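Local coordinates for protein Beta/alpha-amylase (Paenibacillus polymyxa, PDB 3VOC) that hydrolyses alpha-1,4-glucosidic linkages of starch, its family 14 catalytic domain releasing successive maltose units from the non-reducing chain ends, at residues 243-254 with 298-308. Sequence-based numbering, arbitrary orientation.
With EDO (1,2-ethanediol), chain E.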
loop_
_atom_site.group_PDB
_atom_site.type_symbol
_atom_site.label_atom_id
_atom_site.label_comp_id
_atom_site.label_asym_id
_atom_site.label_seq_id
_atom_site.Cartn_x
_atom_site.Cartn_y
_atom_site.Cartn_z
ATOM N N LYS A 243 -4.540 21.823 -10.153
ATOM C CA LYS A 243 -5.464 21.295 -9.159
ATOM C C LYS A 243 -6.402 20.264 -9.763
ATOM O O LYS A 243 -6.658 19.246 -9.147
ATOM C CB LYS A 243 -6.272 22.409 -8.472
ATOM C CG LYS A 243 -5.447 23.278 -7.517
ATOM C CD LYS A 243 -6.242 24.509 -7.048
ATOM C CE LYS A 243 -5.706 25.043 -5.711
ATOM N NZ LYS A 243 -4.222 25.251 -5.719
ATOM N N ASP A 244 -6.923 20.538 -10.958
ATOM C CA ASP A 244 -7.731 19.551 -11.665
ATOM C C ASP A 244 -6.947 18.267 -11.947
ATOM O O ASP A 244 -7.480 17.168 -11.789
ATOM C CB ASP A 244 -8.297 20.121 -12.978
ATOM C CG ASP A 244 -9.685 20.709 -12.808
ATOM O OD1 ASP A 244 -10.482 20.161 -12.018
ATOM O OD2 ASP A 244 -10.003 21.710 -13.482
ATOM N N PHE A 245 -5.697 18.400 -12.394
ATOM C CA PHE A 245 -4.897 17.211 -12.669
ATOM C C PHE A 245 -4.667 16.386 -11.387
ATOM O O PHE A 245 -4.889 15.171 -11.377
ATOM C CB PHE A 245 -3.540 17.526 -13.325
ATOM C CG PHE A 245 -2.621 16.334 -13.344
ATOM C CD1 PHE A 245 -2.902 15.247 -14.173
ATOM C CD2 PHE A 245 -1.522 16.266 -12.493
ATOM C CE1 PHE A 245 -2.101 14.118 -14.172
ATOM C CE2 PHE A 245 -0.706 15.137 -12.490
ATOM C CZ PHE A 245 -1.004 14.055 -13.345
ATOM N N LEU A 246 -4.215 17.047 -10.321
ATOM C CA LEU A 246 -3.882 16.342 -9.084
ATOM C C LEU A 246 -5.102 15.739 -8.432
ATOM O O LEU A 246 -5.021 14.643 -7.888
ATOM C CB LEU A 246 -3.182 17.274 -8.087
ATOM C CG LEU A 246 -1.713 17.578 -8.347
ATOM C CD1 LEU A 246 -1.194 18.524 -7.279
ATOM C CD2 LEU A 246 -0.882 16.290 -8.379
ATOM N N SER A 247 -6.230 16.460 -8.462
ATOM C CA SER A 247 -7.484 15.914 -7.927
ATOM C C SER A 247 -7.919 14.669 -8.696
ATOM O O SER A 247 -8.318 13.657 -8.092
ATOM C CB SER A 247 -8.595 16.971 -7.940
ATOM O OG SER A 247 -9.780 16.445 -7.377
ATOM N N TRP A 248 -7.843 14.739 -10.028
ATOM C CA TRP A 248 -8.193 13.587 -10.860
ATOM C C TRP A 248 -7.236 12.406 -10.608
ATOM O O TRP A 248 -7.652 11.255 -10.491
ATOM C CB TRP A 248 -8.187 13.946 -12.361
ATOM C CG TRP A 248 -8.199 12.692 -13.213
ATOM C CD1 TRP A 248 -9.293 11.921 -13.528
ATOM C CD2 TRP A 248 -7.064 12.043 -13.806
ATOM N NE1 TRP A 248 -8.905 10.842 -14.294
ATOM C CE2 TRP A 248 -7.545 10.897 -14.484
ATOM C CE3 TRP A 248 -5.684 12.326 -13.835
ATOM C CZ2 TRP A 248 -6.699 10.025 -15.176
ATOM C CZ3 TRP A 248 -4.843 11.459 -14.522
ATOM C CH2 TRP A 248 -5.359 10.327 -15.201
ATOM N N TYR A 249 -5.950 12.722 -10.544
ATOM C CA TYR A 249 -4.891 11.735 -10.347
ATOM C C TYR A 249 -5.174 10.951 -9.057
ATOM O O TYR A 249 -5.152 9.709 -9.052
ATOM C CB TYR A 249 -3.571 12.489 -10.270
ATOM C CG TYR A 249 -2.300 11.670 -10.326
ATOM C CD1 TYR A 249 -2.030 10.806 -11.400
ATOM C CD2 TYR A 249 -1.334 11.804 -9.321
ATOM C CE1 TYR A 249 -0.811 10.095 -11.454
ATOM C CE2 TYR A 249 -0.135 11.096 -9.364
ATOM C CZ TYR A 249 0.121 10.244 -10.427
ATOM O OH TYR A 249 1.313 9.533 -10.436
ATOM N N GLN A 250 -5.490 11.679 -7.987
ATOM C CA GLN A 250 -5.896 11.056 -6.721
ATOM C C GLN A 250 -7.220 10.299 -6.839
ATOM O O GLN A 250 -7.337 9.185 -6.298
ATOM C CB GLN A 250 -5.956 12.071 -5.571
ATOM C CG GLN A 250 -6.402 11.419 -4.240
ATOM C CD GLN A 250 -6.226 12.313 -3.031
ATOM O OE1 GLN A 250 -5.182 12.943 -2.855
ATOM N NE2 GLN A 250 -7.252 12.362 -2.173
ATOM N N SER A 251 -8.201 10.876 -7.552
ATOM C CA SER A 251 -9.530 10.230 -7.705
ATOM C C SER A 251 -9.485 8.811 -8.304
ATOM O O SER A 251 -10.316 7.952 -7.953
ATOM C CB SER A 251 -10.519 11.115 -8.494
ATOM O OG SER A 251 -10.273 11.038 -9.899
ATOM N N VAL A 252 -8.525 8.571 -9.202
ATOM C CA VAL A 252 -8.285 7.240 -9.764
ATOM C C VAL A 252 -7.967 6.205 -8.664
ATOM O O VAL A 252 -8.548 5.109 -8.646
ATOM C CB VAL A 252 -7.186 7.273 -10.863
ATOM C CG1 VAL A 252 -6.783 5.867 -11.308
ATOM C CG2 VAL A 252 -7.666 8.079 -12.077
ATOM N N LEU A 253 -7.062 6.553 -7.756
ATOM C CA LEU A 253 -6.782 5.710 -6.588
ATOM C C LEU A 253 -8.001 5.556 -5.691
ATOM O O LEU A 253 -8.278 4.458 -5.194
ATOM C CB LEU A 253 -5.612 6.274 -5.772
ATOM C CG LEU A 253 -4.270 6.393 -6.504
ATOM C CD1 LEU A 253 -3.255 7.130 -5.617
ATOM C CD2 LEU A 253 -3.736 5.000 -6.901
ATOM N N GLU A 254 -8.728 6.651 -5.481
ATOM C CA GLU A 254 -9.899 6.608 -4.596
ATOM C C GLU A 254 -10.982 5.681 -5.153
ATOM O O GLU A 254 -11.562 4.883 -4.414
ATOM C CB GLU A 254 -10.472 8.005 -4.356
ATOM C CG GLU A 254 -9.537 8.917 -3.571
ATOM C CD GLU A 254 -9.957 10.374 -3.632
ATOM O OE1 GLU A 254 -10.469 10.815 -4.675
ATOM O OE2 GLU A 254 -9.758 11.090 -2.644
ATOM N N GLN A 298 2.794 13.860 -3.976
ATOM C CA GLN A 298 1.961 14.196 -5.132
ATOM C C GLN A 298 2.164 13.212 -6.298
ATOM O O GLN A 298 1.178 12.737 -6.894
ATOM C CB GLN A 298 2.183 15.655 -5.553
ATOM C CG GLN A 298 1.511 16.618 -4.554
ATOM C CD GLN A 298 1.877 18.077 -4.710
ATOM O OE1 GLN A 298 2.509 18.489 -5.679
ATOM N NE2 GLN A 298 1.474 18.879 -3.724
ATOM N N ALA A 299 3.423 12.875 -6.594
ATOM C CA ALA A 299 3.701 11.909 -7.670
ATOM C C ALA A 299 3.094 10.546 -7.365
ATOM O O ALA A 299 2.640 9.844 -8.273
ATOM C CB ALA A 299 5.196 11.792 -7.934
ATOM N N GLY A 300 3.091 10.176 -6.087
ATOM C CA GLY A 300 2.490 8.927 -5.648
ATOM C C GLY A 300 0.970 8.929 -5.698
ATOM O O GLY A 300 0.345 7.876 -5.609
ATOM N N GLY A 301 0.379 10.118 -5.815
ATOM C CA GLY A 301 -1.065 10.240 -5.978
ATOM C C GLY A 301 -1.739 10.954 -4.827
ATOM O O GLY A 301 -2.960 10.961 -4.751
ATOM N N TYR A 302 -0.962 11.554 -3.921
ATOM C CA TYR A 302 -1.548 12.137 -2.710
ATOM C C TYR A 302 -1.625 13.640 -2.791
ATOM O O TYR A 302 -0.625 14.349 -2.601
ATOM C CB TYR A 302 -0.794 11.708 -1.447
ATOM C CG TYR A 302 -0.691 10.206 -1.267
ATOM C CD1 TYR A 302 -1.601 9.335 -1.880
ATOM C CD2 TYR A 302 0.313 9.653 -0.475
ATOM C CE1 TYR A 302 -1.496 7.948 -1.715
ATOM C CE2 TYR A 302 0.434 8.280 -0.314
ATOM C CZ TYR A 302 -0.485 7.429 -0.920
ATOM O OH TYR A 302 -0.357 6.061 -0.728
ATOM N N TYR A 303 -2.835 14.117 -3.051
ATOM C CA TYR A 303 -3.127 15.538 -3.193
ATOM C C TYR A 303 -3.819 16.080 -1.942
ATOM O O TYR A 303 -3.597 17.224 -1.545
ATOM C CB TYR A 303 -4.006 15.707 -4.444
ATOM C CG TYR A 303 -4.748 17.020 -4.591
ATOM C CD1 TYR A 303 -4.058 18.222 -4.786
ATOM C CD2 TYR A 303 -6.147 17.050 -4.562
ATOM C CE1 TYR A 303 -4.744 19.423 -4.945
ATOM C CE2 TYR A 303 -6.840 18.238 -4.709
ATOM C CZ TYR A 303 -6.131 19.418 -4.904
ATOM O OH TYR A 303 -6.824 20.588 -5.045
ATOM N N ASP A 304 -4.648 15.253 -1.316
ATOM C CA ASP A 304 -5.518 15.717 -0.233
ATOM C C ASP A 304 -5.749 14.530 0.704
ATOM O O ASP A 304 -6.573 13.644 0.421
ATOM C CB ASP A 304 -6.836 16.279 -0.838
ATOM C CG ASP A 304 -7.865 16.725 0.211
ATOM O OD1 ASP A 304 -7.721 16.421 1.412
ATOM O OD2 ASP A 304 -8.861 17.369 -0.200
ATOM N N TYR A 305 -5.022 14.512 1.823
ATOM C CA TYR A 305 -5.144 13.398 2.760
ATOM C C TYR A 305 -6.518 13.365 3.429
ATOM O O TYR A 305 -7.019 12.289 3.757
ATOM C CB TYR A 305 -4.068 13.466 3.841
ATOM C CG TYR A 305 -2.688 13.072 3.389
ATOM C CD1 TYR A 305 -2.441 11.817 2.827
ATOM C CD2 TYR A 305 -1.618 13.940 3.559
ATOM C CE1 TYR A 305 -1.168 11.455 2.421
ATOM C CE2 TYR A 305 -0.343 13.584 3.156
ATOM C CZ TYR A 305 -0.126 12.343 2.585
ATOM O OH TYR A 305 1.148 11.986 2.192
ATOM N N ASN A 306 -7.130 14.529 3.645
ATOM C CA ASN A 306 -8.473 14.530 4.252
ATOM C C ASN A 306 -9.425 13.729 3.361
ATOM O O ASN A 306 -10.184 12.895 3.829
ATOM C CB ASN A 306 -9.026 15.954 4.447
ATOM C CG ASN A 306 -8.383 16.692 5.618
ATOM O OD1 ASN A 306 -8.315 16.185 6.750
ATOM N ND2 ASN A 306 -7.943 17.914 5.359
ATOM N N ARG A 307 -9.373 14.000 2.061
ATOM C CA ARG A 307 -10.268 13.346 1.129
ATOM C C ARG A 307 -9.923 11.874 0.969
ATOM O O ARG A 307 -10.812 11.046 0.854
ATOM C CB ARG A 307 -10.200 14.018 -0.234
ATOM C CG ARG A 307 -11.430 13.770 -1.080
ATOM C CD ARG A 307 -11.295 14.532 -2.382
ATOM N NE ARG A 307 -10.589 13.735 -3.384
ATOM C CZ ARG A 307 -10.063 14.229 -4.497
ATOM N NH1 ARG A 307 -10.103 15.535 -4.729
ATOM N NH2 ARG A 307 -9.486 13.417 -5.379
ATOM N N LEU A 308 -8.633 11.563 0.918
ATOM C CA LEU A 308 -8.206 10.179 0.721
ATOM C C LEU A 308 -8.651 9.330 1.907
ATOM O O LEU A 308 -9.155 8.210 1.730
ATOM C CB LEU A 308 -6.684 10.106 0.563
ATOM C CG LEU A 308 -6.090 8.707 0.295
ATOM C CD1 LEU A 308 -6.619 8.102 -1.011
ATOM C CD2 LEU A 308 -4.588 8.795 0.228
HETATM C C1 EDO E . 0.587 16.076 -0.355
HETATM O O1 EDO E . 0.116 16.883 -1.436
HETATM C C2 EDO E . -0.429 16.147 0.770
HETATM O O2 EDO E . -0.278 17.423 1.408
#
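Gln250 reaches off helix 240-268 to the backbone of Gly301, Tyr303 and Asp304, in the turn that joins helix 295-300 to helix 305-315. Gln250 CB lies 3.3 Å from Gly301 O, and CG lies beside Gly301 O and Arg307 NH2, the Gln250 and Arg307 side chains running past each other in opposite directions. With CG anti to the backbone N (chi1 179°) and the chain extended beyond it, the amide arrives among the turn's peptide groups. Gln250 OE1 accepts twice: from Tyr303 N at 2.6 Å, nearly in line with the C=O, and from Asp304 N at 2.8 Å. NE2 gives one hydrogen to Asp304 O and the other, almost straight (171°), to Glu254 OE2, so four bonds fix the amide's rotation.

Arg307, bent at chi3 (88°), sits as a knob among Ser247, Gln250, Ser251 and Glu254. Side-on, NE and NH2 form a salt bridge with the Glu254 carboxylate, Arg307 NE meeting the syn lone pair of Glu254 OE2 at 2.9 Å; end-on, NH1 and NH2 take Ser247 OG and Ser247 O. An alanine here would remove all of these donors and is likely to leave the Glu254 carboxylate without its countercharge across the interface.

The Tyr303 ring lies with one face over the backbone at Leu246 and Ser247. Further along, Tyr249 OH donates to Ala299 O (2.6 Å), close to the Schellman turn at Gly301.

In the TIM barrel, helix 240-268 leads into strand 275-279 and helix 305-315 into strand 318-321; the turn between helix 295-300 and helix 305-315 carries Tyr302, whose OH is hydrogen-bonded to Leu164 O close to the predicted proton donor Glu163.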